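Local structure of glycosyl hydrolases family 31 family protein (Aspergillus niger, 6DRU) at residues L468-Y473 with M482-D487; R615-D620 with Q642-P647; L650-T655 with W662-P667. The protein releases alpha-xylose from the non-reducing terminal glucose of xyloglucan oligosaccharides, as a family 31 glycoside hydrolase. One frame throughout, in Å; residues are numbered along the deposited sequence.

Interaction 1 (L468-Y473 with M482-D487). With XYS (alpha-D-xylopyranose), chain N.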
loop_
_atom_site.group_PDB
_atom_site.type_symbol
_atom_site.label_atom_id
_atom_site.label_comp_id
_atom_site.label_asym_id
_atom_site.label_seq_id
_atom_site.Cartn_x
_atom_site.Cartn_y
_atom_site.Cartn_z
ATOM N N LEU A 468 -36.118 3.116 -13.828
ATOM C CA LEU A 468 -35.431 4.304 -14.320
ATOM C C LEU A 468 -34.120 4.438 -13.556
ATOM O O LEU A 468 -34.121 4.717 -12.352
ATOM C CB LEU A 468 -36.307 5.545 -14.156
ATOM C CG LEU A 468 -35.748 6.893 -14.617
ATOM C CD1 LEU A 468 -35.383 6.860 -16.092
ATOM C CD2 LEU A 468 -36.756 7.994 -14.346
ATOM N N SER A 469 -33.006 4.234 -14.255
ATOM C CA SER A 469 -31.681 4.250 -13.654
ATOM C C SER A 469 -30.842 5.369 -14.253
ATOM O O SER A 469 -31.017 5.746 -15.416
ATOM C CB SER A 469 -30.973 2.902 -13.852
ATOM O OG SER A 469 -29.593 2.997 -13.547
ATOM N N ARG A 470 -29.921 5.894 -13.447
ATOM C CA ARG A 470 -29.015 6.955 -13.870
ATOM C C ARG A 470 -27.614 6.448 -14.176
ATOM O O ARG A 470 -26.743 7.248 -14.530
ATOM C CB ARG A 470 -28.942 8.044 -12.796
ATOM C CG ARG A 470 -28.690 9.442 -13.335
ATOM C CD ARG A 470 -28.659 10.455 -12.206
ATOM N NE ARG A 470 -27.555 10.215 -11.285
ATOM C CZ ARG A 470 -27.421 10.821 -10.111
ATOM N NH1 ARG A 470 -28.330 11.700 -9.711
ATOM N NH2 ARG A 470 -26.382 10.544 -9.335
ATOM N N SER A 471 -27.373 5.146 -14.042
ATOM C CA SER A 471 -26.050 4.586 -14.267
ATOM C C SER A 471 -26.197 3.129 -14.686
ATOM O O SER A 471 -27.295 2.568 -14.694
ATOM C CB SER A 471 -25.172 4.722 -13.019
ATOM O OG SER A 471 -23.816 4.428 -13.308
ATOM N N GLY A 472 -25.069 2.524 -15.031
ATOM C CA GLY A 472 -25.073 1.149 -15.488
ATOM C C GLY A 472 -23.678 0.745 -15.891
ATOM O O GLY A 472 -22.700 1.380 -15.490
ATOM N N TYR A 473 -23.583 -0.308 -16.696
ATOM C CA TYR A 473 -22.272 -0.762 -17.140
ATOM C C TYR A 473 -22.446 -1.671 -18.356
ATOM O O TYR A 473 -23.444 -1.572 -19.078
ATOM C CB TYR A 473 -21.523 -1.451 -15.986
ATOM C CG TYR A 473 -20.023 -1.447 -16.158
ATOM C CD1 TYR A 473 -19.340 -0.264 -16.408
ATOM C CD2 TYR A 473 -19.290 -2.623 -16.074
ATOM C CE1 TYR A 473 -17.969 -0.251 -16.571
ATOM C CE2 TYR A 473 -17.915 -2.620 -16.232
ATOM C CZ TYR A 473 -17.261 -1.430 -16.481
ATOM O OH TYR A 473 -15.894 -1.416 -16.640
ATOM N N MET A 482 -34.254 1.722 -18.176
ATOM C CA MET A 482 -33.898 2.806 -19.080
ATOM C C MET A 482 -32.949 3.771 -18.382
ATOM O O MET A 482 -33.085 4.038 -17.184
ATOM C CB MET A 482 -35.145 3.550 -19.573
ATOM C CG MET A 482 -35.933 4.250 -18.481
ATOM S SD MET A 482 -37.382 5.123 -19.103
ATOM C CE MET A 482 -38.584 3.796 -19.145
ATOM N N ILE A 483 -31.982 4.284 -19.136
ATOM C CA ILE A 483 -30.975 5.202 -18.618
ATOM C C ILE A 483 -31.373 6.618 -19.005
ATOM O O ILE A 483 -31.872 6.851 -20.114
ATOM C CB ILE A 483 -29.580 4.853 -19.177
ATOM C CG1 ILE A 483 -29.223 3.394 -18.881
ATOM C CG2 ILE A 483 -28.519 5.773 -18.597
ATOM C CD1 ILE A 483 -29.084 3.080 -17.418
ATOM N N TRP A 484 -31.158 7.571 -18.099
ATOM C CA TRP A 484 -31.379 8.974 -18.409
ATOM C C TRP A 484 -30.129 9.766 -18.048
ATOM O O TRP A 484 -29.344 9.362 -17.186
ATOM C CB TRP A 484 -32.636 9.531 -17.703
ATOM C CG TRP A 484 -32.417 10.279 -16.423
ATOM C CD1 TRP A 484 -32.296 11.631 -16.280
ATOM C CD2 TRP A 484 -32.352 9.731 -15.101
ATOM N NE1 TRP A 484 -32.133 11.957 -14.957
ATOM C CE2 TRP A 484 -32.164 10.808 -14.211
ATOM C CE3 TRP A 484 -32.419 8.434 -14.584
ATOM C CZ2 TRP A 484 -32.045 10.630 -12.835
ATOM C CZ3 TRP A 484 -32.301 8.259 -13.216
ATOM C CH2 TRP A 484 -32.111 9.350 -12.358
ATOM N N SER A 485 -29.948 10.897 -18.729
ATOM C CA SER A 485 -28.670 11.599 -18.751
ATOM C C SER A 485 -28.336 12.328 -17.454
ATOM O O SER A 485 -27.296 12.993 -17.403
ATOM C CB SER A 485 -28.650 12.589 -19.915
ATOM O OG SER A 485 -29.706 13.526 -19.803
ATOM N N GLY A 486 -29.165 12.238 -16.420
ATOM C CA GLY A 486 -28.809 12.820 -15.139
ATOM C C GLY A 486 -29.118 14.305 -15.036
ATOM O O GLY A 486 -29.899 14.875 -15.806
ATOM N N ASP A 487 -28.474 14.938 -14.057
ATOM C CA ASP A 487 -28.755 16.329 -13.714
ATOM C C ASP A 487 -28.097 17.268 -14.718
ATOM O O ASP A 487 -26.866 17.326 -14.813
ATOM C CB ASP A 487 -28.268 16.631 -12.301
ATOM C CG ASP A 487 -29.063 15.895 -11.244
ATOM O OD1 ASP A 487 -30.062 15.240 -11.606
ATOM O OD2 ASP A 487 -28.688 15.970 -10.056
HETATM C C1 XYS N . -31.292 13.524 -8.363
HETATM C C2 XYS N . -31.920 13.086 -9.666
HETATM C C3 XYS N . -33.131 13.948 -9.943
HETATM C C4 XYS N . -34.059 13.922 -8.748
HETATM C C5 XYS N . -33.278 14.267 -7.499
HETATM O O1 XYS N . -30.920 14.879 -8.456
HETATM O O2 XYS N . -30.987 13.218 -10.710
HETATM O O3 XYS N . -33.810 13.462 -11.078
HETATM O O4 XYS N . -35.086 14.867 -8.933
HETATM O O5 XYS N . -32.221 13.351 -7.319
HETATM O O HOH W 1 -26.753 9.649 -16.340
#
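Met482 lies beside Leu468 in the short parallel pairing of strands 467-469 and 481-484, its CG meeting Leu468 CD1 at 3.6 Å. Its carbonyl O accepts the amide of Ser469 (N to O 2.9 Å). One residue on, Ile483 sends its side chain to the face of the sheet that carries Ser469, and its CD1 lies against Ser469 and the carbonyl of Ser471. Ser469 holds OG anti to its backbone N (chi1 167°), from where the hydroxyl donates to Ser471 O at 2.6 Å, in the carbonyl plane and on a lone pair, tying down the turn after the strand. Trp484 returns the ladder bond, its N lying 3.2 Å from Ser469 O, and spreads its indole between two neighbours. Over one face runs the aliphatic part of Arg470, with CG in a CH-pi contact 3.6 Å from the centre of the six-membered ring and 12° off its normal; Leu468 CD2 sits toward the rim of the opposite face. Where the strands part, a water donates to both Arg470 O and Trp484 O. Beyond Gly486, whose CA is passed by Arg470 CD, comes Asp487, assigned as the proton donor, with OD2 taking a bond from xylose O1 at 3.0 Å. The bend of Arg470 at chi3 (64°) helps bring NH1 to xylose O2 at 3.2 Å, at the guanidinium edge and in its plane, while NH2 forms a salt bridge with Asp398. Arginine, indole and acid thus line the xylose pocket at the C-terminal ends of neighbouring parallel strands, the place where TIM barrels carry their active sites.

Interaction 2 (R615-D620 with Q642-P647)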
loop_
_atom_site.group_PDB
_atom_site.type_symbol
_atom_site.label_atom_id
_atom_site.label_comp_id
_atom_site.label_asym_id
_atom_site.label_seq_id
_atom_site.Cartn_x
_atom_site.Cartn_y
_atom_site.Cartn_z
ATOM N N ARG A 615 -29.905 6.625 -33.873
ATOM C CA ARG A 615 -28.789 6.153 -34.682
ATOM C C ARG A 615 -27.907 7.310 -35.126
ATOM O O ARG A 615 -28.383 8.203 -35.847
ATOM C CB ARG A 615 -29.320 5.392 -35.900
ATOM C CG ARG A 615 -30.232 4.228 -35.540
ATOM C CD ARG A 615 -30.915 3.632 -36.762
ATOM N NE ARG A 615 -29.965 3.056 -37.708
ATOM C CZ ARG A 615 -29.378 1.874 -37.555
ATOM N NH1 ARG A 615 -29.639 1.134 -36.486
ATOM N NH2 ARG A 615 -28.527 1.432 -38.471
ATOM N N PRO A 616 -26.636 7.343 -34.731
ATOM C CA PRO A 616 -25.715 8.323 -35.312
ATOM C C PRO A 616 -25.577 8.107 -36.811
ATOM O O PRO A 616 -25.749 6.997 -37.320
ATOM C CB PRO A 616 -24.397 8.055 -34.576
ATOM C CG PRO A 616 -24.539 6.673 -34.017
ATOM C CD PRO A 616 -25.989 6.516 -33.701
ATOM N N LEU A 617 -25.258 9.192 -37.519
ATOM C CA LEU A 617 -25.339 9.189 -38.977
ATOM C C LEU A 617 -24.343 8.240 -39.633
ATOM O O LEU A 617 -24.564 7.837 -40.779
ATOM C CB LEU A 617 -25.134 10.604 -39.521
ATOM C CG LEU A 617 -26.212 11.621 -39.137
ATOM C CD1 LEU A 617 -25.953 12.962 -39.804
ATOM C CD2 LEU A 617 -27.597 11.097 -39.493
ATOM N N TYR A 618 -23.259 7.869 -38.947
ATOM C CA TYR A 618 -22.289 6.975 -39.567
ATOM C C TYR A 618 -22.821 5.557 -39.720
ATOM O O TYR A 618 -22.305 4.800 -40.548
ATOM C CB TYR A 618 -20.979 6.961 -38.770
ATOM C CG TYR A 618 -21.102 6.529 -37.322
ATOM C CD1 TYR A 618 -21.242 5.188 -36.982
ATOM C CD2 TYR A 618 -21.052 7.461 -36.294
ATOM C CE1 TYR A 618 -21.347 4.791 -35.664
ATOM C CE2 TYR A 618 -21.152 7.071 -34.971
ATOM C CZ TYR A 618 -21.302 5.735 -34.663
ATOM O OH TYR A 618 -21.406 5.338 -33.350
ATOM N N MET A 619 -23.846 5.181 -38.953
ATOM C CA MET A 619 -24.334 3.809 -39.016
ATOM C C MET A 619 -25.141 3.545 -40.280
ATOM O O MET A 619 -25.230 2.395 -40.725
ATOM C CB MET A 619 -25.174 3.492 -37.781
ATOM C CG MET A 619 -24.351 3.296 -36.523
ATOM S SD MET A 619 -25.217 2.308 -35.296
ATOM C CE MET A 619 -26.675 3.301 -35.100
ATOM N N ASP A 620 -25.737 4.584 -40.867
ATOM C CA ASP A 620 -26.583 4.414 -42.039
ATOM C C ASP A 620 -26.036 5.052 -43.308
ATOM O O ASP A 620 -26.469 4.670 -44.400
ATOM C CB ASP A 620 -27.984 4.986 -41.774
ATOM C CG ASP A 620 -28.859 4.042 -40.970
ATOM O OD1 ASP A 620 -28.731 2.811 -41.148
ATOM O OD2 ASP A 620 -29.682 4.533 -40.167
ATOM N N GLN A 642 -27.617 15.647 -34.972
ATOM C CA GLN A 642 -28.607 15.001 -35.821
ATOM C C GLN A 642 -28.473 13.491 -35.685
ATOM O O GLN A 642 -27.396 12.977 -35.367
ATOM C CB GLN A 642 -28.450 15.389 -37.298
ATOM C CG GLN A 642 -28.422 16.880 -37.584
ATOM C CD GLN A 642 -28.305 17.173 -39.070
ATOM O OE1 GLN A 642 -28.189 18.329 -39.483
ATOM N NE2 GLN A 642 -28.340 16.124 -39.884
ATOM N N TYR A 643 -29.570 12.781 -35.935
ATOM C CA TYR A 643 -29.554 11.331 -35.816
ATOM C C TYR A 643 -30.779 10.758 -36.507
ATOM O O TYR A 643 -31.760 11.460 -36.760
ATOM C CB TYR A 643 -29.523 10.886 -34.351
ATOM C CG TYR A 643 -30.756 11.270 -33.564
ATOM C CD1 TYR A 643 -30.874 12.531 -32.995
ATOM C CD2 TYR A 643 -31.797 10.367 -33.385
ATOM C CE1 TYR A 643 -31.998 12.885 -32.274
ATOM C CE2 TYR A 643 -32.924 10.712 -32.667
ATOM C CZ TYR A 643 -33.019 11.972 -32.112
ATOM O OH TYR A 643 -34.140 12.322 -31.393
ATOM N N MET A 644 -30.705 9.465 -36.804
ATOM C CA MET A 644 -31.840 8.723 -37.331
ATOM C C MET A 644 -32.577 8.075 -36.164
ATOM O O MET A 644 -32.020 7.213 -35.476
ATOM C CB MET A 644 -31.379 7.670 -38.339
ATOM C CG MET A 644 -30.845 8.249 -39.647
ATOM S SD MET A 644 -32.112 8.920 -40.745
ATOM C CE MET A 644 -33.022 7.439 -41.178
ATOM N N PHE A 645 -33.819 8.493 -35.938
ATOM C CA PHE A 645 -34.676 7.871 -34.930
ATOM C C PHE A 645 -35.455 6.760 -35.617
ATOM O O PHE A 645 -36.476 7.004 -36.262
ATOM C CB PHE A 645 -35.599 8.900 -34.290
ATOM C CG PHE A 645 -36.402 8.358 -33.148
ATOM C CD1 PHE A 645 -35.772 7.861 -32.021
ATOM C CD2 PHE A 645 -37.785 8.346 -33.199
ATOM C CE1 PHE A 645 -36.508 7.359 -30.967
ATOM C CE2 PHE A 645 -38.525 7.846 -32.145
ATOM C CZ PHE A 645 -37.885 7.353 -31.027
ATOM N N GLY A 646 -34.971 5.531 -35.476
ATOM C CA GLY A 646 -35.470 4.427 -36.255
ATOM C C GLY A 646 -34.906 4.475 -37.660
ATOM O O GLY A 646 -34.031 5.291 -37.973
ATOM N N PRO A 647 -35.401 3.606 -38.545
ATOM C CA PRO A 647 -34.846 3.544 -39.905
ATOM C C PRO A 647 -35.357 4.619 -40.851
ATOM O O PRO A 647 -34.779 4.780 -41.934
ATOM C CB PRO A 647 -35.274 2.151 -40.385
ATOM C CG PRO A 647 -36.543 1.892 -39.658
ATOM C CD PRO A 647 -36.390 2.540 -38.302
#
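Arg615 and Met644 form a hydrogen-bonded antiparallel pair, by which strand 614-615, an edge strand of its sheet within the chain, joins strand 643-645 in the C-terminal domain. Two backbone bonds close the pair: Arg615 N to Met644 O at 2.7 Å, and Met644 N to Arg615 O at 2.8 Å. Both side chains rise on the same face, with Arg615 CB against Met644 CB. Farther along, Arg615 CD passes 3.7 Å from Gly646 O before the chain bends at chi3 (63°) and turns its guanidinium toward Asp620. The grip there is side-on: NE reaches OD2 at 2.9 Å, on its syn side but tilted out of the carboxylate plane, and NH2 reaches OD1 at 3.0 Å from above that plane. Met619 CE covers the centre of one guanidinium face. NH2 also forms a salt bridge with Asp229 and NH1 bonds to Ser612 O, so this buried charge is held from several directions. Asp620 touches the strand as well, OD2 lying 3.9 Å from Met644 CG. Leu617 packs farther along the strand, CD1 beside Gln642 NE2, which bonds to Tyr665 O, and CD2 toward Tyr643 CA. Tyr643 packs CB against Arg615 O, but its first torsion (chi1 64°) sets the ring between N and the carbonyl carbon and leads it away from the segment 615-620, to where its hydroxyl bonds with Phe550 O and Trp547. A short edge strand that leads through Pro616 and Leu617 into a weakly bonded helical turn, pinned back to its own arginine, is here the entry into the antiparallel beta-sheet of the family 31 C-terminal domain.

Interaction 3 (L650-T655 with W662-P667). With NAG (2-acetamido-2-deoxy-beta-D-glucopyranose), chain E.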
loop_
_atom_site.group_PDB
_atom_site.type_symbol
_atom_site.label_atom_id
_atom_site.label_comp_id
_atom_site.label_asym_id
_atom_site.label_seq_id
_atom_site.Cartn_x
_atom_site.Cartn_y
_atom_site.Cartn_z
ATOM N N LEU A 650 -35.354 11.271 -39.570
ATOM C CA LEU A 650 -34.132 12.024 -39.313
ATOM C C LEU A 650 -34.493 13.251 -38.486
ATOM O O LEU A 650 -35.273 14.096 -38.936
ATOM C CB LEU A 650 -33.446 12.433 -40.617
ATOM C CG LEU A 650 -32.242 13.364 -40.466
ATOM C CD1 LEU A 650 -30.993 12.565 -40.129
ATOM C CD2 LEU A 650 -32.026 14.193 -41.722
ATOM N N VAL A 651 -33.910 13.357 -37.293
ATOM C CA VAL A 651 -34.276 14.378 -36.320
ATOM C C VAL A 651 -33.092 15.311 -36.102
ATOM O O VAL A 651 -31.935 14.878 -36.131
ATOM C CB VAL A 651 -34.725 13.739 -34.987
ATOM C CG1 VAL A 651 -35.202 14.800 -34.006
ATOM C CG2 VAL A 651 -35.813 12.702 -35.235
ATOM N N SER A 652 -33.389 16.595 -35.888
ATOM C CA SER A 652 -32.367 17.593 -35.574
ATOM C C SER A 652 -33.018 18.686 -34.736
ATOM O O SER A 652 -33.745 19.540 -35.266
ATOM C CB SER A 652 -31.733 18.176 -36.833
ATOM O OG SER A 652 -30.811 19.203 -36.509
ATOM N N PRO A 653 -32.785 18.694 -33.424
ATOM C CA PRO A 653 -33.447 19.679 -32.563
ATOM C C PRO A 653 -32.885 21.078 -32.760
ATOM O O PRO A 653 -31.723 21.265 -33.128
ATOM C CB PRO A 653 -33.161 19.169 -31.144
ATOM C CG PRO A 653 -32.664 17.766 -31.313
ATOM C CD PRO A 653 -32.000 17.723 -32.647
ATOM N N VAL A 654 -33.734 22.069 -32.502
ATOM C CA VAL A 654 -33.320 23.468 -32.531
ATOM C C VAL A 654 -32.704 23.813 -31.182
ATOM O O VAL A 654 -33.372 23.740 -30.146
ATOM C CB VAL A 654 -34.502 24.393 -32.857
ATOM C CG1 VAL A 654 -34.107 25.847 -32.656
ATOM C CG2 VAL A 654 -34.975 24.164 -34.282
ATOM N N THR A 655 -31.426 24.190 -31.192
ATOM C CA THR A 655 -30.669 24.416 -29.968
ATOM C C THR A 655 -30.328 25.887 -29.752
ATOM O O THR A 655 -29.399 26.199 -29.000
ATOM C CB THR A 655 -29.391 23.579 -29.982
ATOM O OG1 THR A 655 -28.513 24.070 -31.004
ATOM C CG2 THR A 655 -29.720 22.121 -30.265
ATOM N N TRP A 662 -33.768 26.634 -39.679
ATOM C CA TRP A 662 -32.771 25.748 -39.099
ATOM C C TRP A 662 -32.028 25.020 -40.211
ATOM O O TRP A 662 -32.666 24.471 -41.127
ATOM C CB TRP A 662 -33.415 24.744 -38.136
ATOM C CG TRP A 662 -32.418 24.112 -37.225
ATOM C CD1 TRP A 662 -32.003 22.815 -37.234
ATOM C CD2 TRP A 662 -31.683 24.764 -36.182
ATOM N NE1 TRP A 662 -31.066 22.613 -36.250
ATOM C CE2 TRP A 662 -30.850 23.795 -35.591
ATOM C CE3 TRP A 662 -31.654 26.071 -35.687
ATOM C CZ2 TRP A 662 -29.998 24.092 -34.529
ATOM C CZ3 TRP A 662 -30.807 26.363 -34.633
ATOM C CH2 TRP A 662 -29.991 25.378 -34.066
ATOM N N PRO A 663 -30.691 24.987 -40.175
ATOM C CA PRO A 663 -29.942 24.279 -41.219
ATOM C C PRO A 663 -29.732 22.812 -40.879
ATOM O O PRO A 663 -29.032 22.483 -39.916
ATOM C CB PRO A 663 -28.615 25.044 -41.270
ATOM C CG PRO A 663 -28.465 25.662 -39.885
ATOM C CD PRO A 663 -29.796 25.574 -39.164
ATOM N N VAL A 664 -30.329 21.923 -41.667
ATOM C CA VAL A 664 -30.238 20.483 -41.457
ATOM C C VAL A 664 -29.455 19.876 -42.610
ATOM O O VAL A 664 -29.740 20.162 -43.780
ATOM C CB VAL A 664 -31.631 19.841 -41.345
ATOM C CG1 VAL A 664 -31.506 18.334 -41.184
ATOM C CG2 VAL A 664 -32.405 20.451 -40.187
ATOM N N TYR A 665 -28.471 19.043 -42.286
ATOM C CA TYR A 665 -27.727 18.308 -43.299
ATOM C C TYR A 665 -28.457 17.011 -43.623
ATOM O O TYR A 665 -28.590 16.133 -42.763
ATOM C CB TYR A 665 -26.300 18.006 -42.844
ATOM C CG TYR A 665 -25.549 17.175 -43.856
ATOM C CD1 TYR A 665 -25.064 17.749 -45.023
ATOM C CD2 TYR A 665 -25.342 15.817 -43.658
ATOM C CE1 TYR A 665 -24.388 17.000 -45.960
ATOM C CE2 TYR A 665 -24.663 15.057 -44.591
ATOM C CZ TYR A 665 -24.189 15.657 -45.741
ATOM O OH TYR A 665 -23.512 14.916 -46.678
ATOM N N LEU A 666 -28.931 16.893 -44.862
ATOM C CA LEU A 666 -29.552 15.661 -45.327
ATOM C C LEU A 666 -28.470 14.766 -45.912
ATOM O O LEU A 666 -27.858 15.137 -46.926
ATOM C CB LEU A 666 -30.618 15.957 -46.366
ATOM C CG LEU A 666 -31.720 16.896 -45.885
ATOM C CD1 LEU A 666 -32.541 17.383 -47.058
ATOM C CD2 LEU A 666 -32.600 16.205 -44.857
ATOM N N PRO A 667 -28.185 13.610 -45.318
ATOM C CA PRO A 667 -27.122 12.752 -45.850
ATOM C C PRO A 667 -27.506 12.149 -47.193
ATOM O O PRO A 667 -28.677 12.077 -47.573
ATOM C CB PRO A 667 -26.967 11.665 -44.778
ATOM C CG PRO A 667 -27.669 12.206 -43.561
ATOM C CD PRO A 667 -28.770 13.064 -44.085
HETATM C C1 NAG E . -22.265 23.326 -32.261
HETATM C C2 NAG E . -23.062 24.273 -31.386
HETATM C C3 NAG E . -22.200 25.170 -30.578
HETATM C C4 NAG E . -21.139 24.374 -29.855
HETATM C C5 NAG E . -20.370 23.547 -30.858
HETATM C C6 NAG E . -19.293 22.753 -30.149
HETATM C C7 NAG E . -25.331 24.913 -32.096
HETATM C C8 NAG E . -26.247 25.743 -32.966
HETATM N N2 NAG E . -23.923 25.054 -32.204
HETATM O O3 NAG E . -23.004 25.889 -29.671
HETATM O O4 NAG E . -20.260 25.245 -29.183
HETATM O O5 NAG E . -21.271 22.679 -31.503
HETATM O O6 NAG E . -19.447 21.379 -30.425
HETATM O O7 NAG E . -25.802 24.121 -31.304
#
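Trp662, Leu650 and Ser652 bury most of the surface where two layers of beta structure meet without any ladder between them, the segments running roughly antiparallel at 145°. Trp662 contributes the largest share. With CG anti to the backbone N (chi1 -163°), its indole extends toward the 650-655 chain and lies flat against Val654, whose CA stands over the six-membered ring in a CH-pi contact, 3.9 Å from its centre; Val654 CG2 reaches CD2 of the indole at 3.8 Å. Pro663 CD occupies the opposite face. Ser652 comes at the edge instead, its OG in the ring plane and 3.4 Å from Trp662 NE1, a weak hydrogen bond with an angle of 141°. Its CB leans on Val664 CG2. Leu650 meets the far end of the strand with one methyl, CD2, which touches Leu666 CD2 at 3.8 Å and also approaches Val664 CG1 and Pro667 CD. At the other end, Thr655 OG1 lies 3.6 Å from Trp662 CH2. The same Thr655 OG1 donates to NAG O7 at 2.7 Å, so that an attached glycan rests at the border of this packing. Strand 649-651 lies between strands 643-645 and 703-705 in its sheet, strand 661-666 pairs with 690-695, and Phe704 packs against Leu650, Val664 and Leu666, helping to join the two layers.

Along the chain the three contacts follow in series, interaction 1 in the TIM-barrel domain and interactions 2 and 3 in the C-terminal domain. The centres of interactions 1 and 2 are about 21 Å apart and those of 1 and 3 about 26 Å apart, without touching. Helix 492-508 lies between, meeting Ser485 through Gln498 and Tyr643 through Val499 and Leu503. Interactions 2 and 3, with centres about 12 Å apart, do touch: strands 643-645 and 649-651 are sheet neighbours, and Gln642 NE2 probably bonds to Tyr665 O at 2.9 Å. The xylose site thus belongs to the barrel, while interaction 2 lies within a sheet of the C-terminal domain and interaction 3 packs that sheet against a second one.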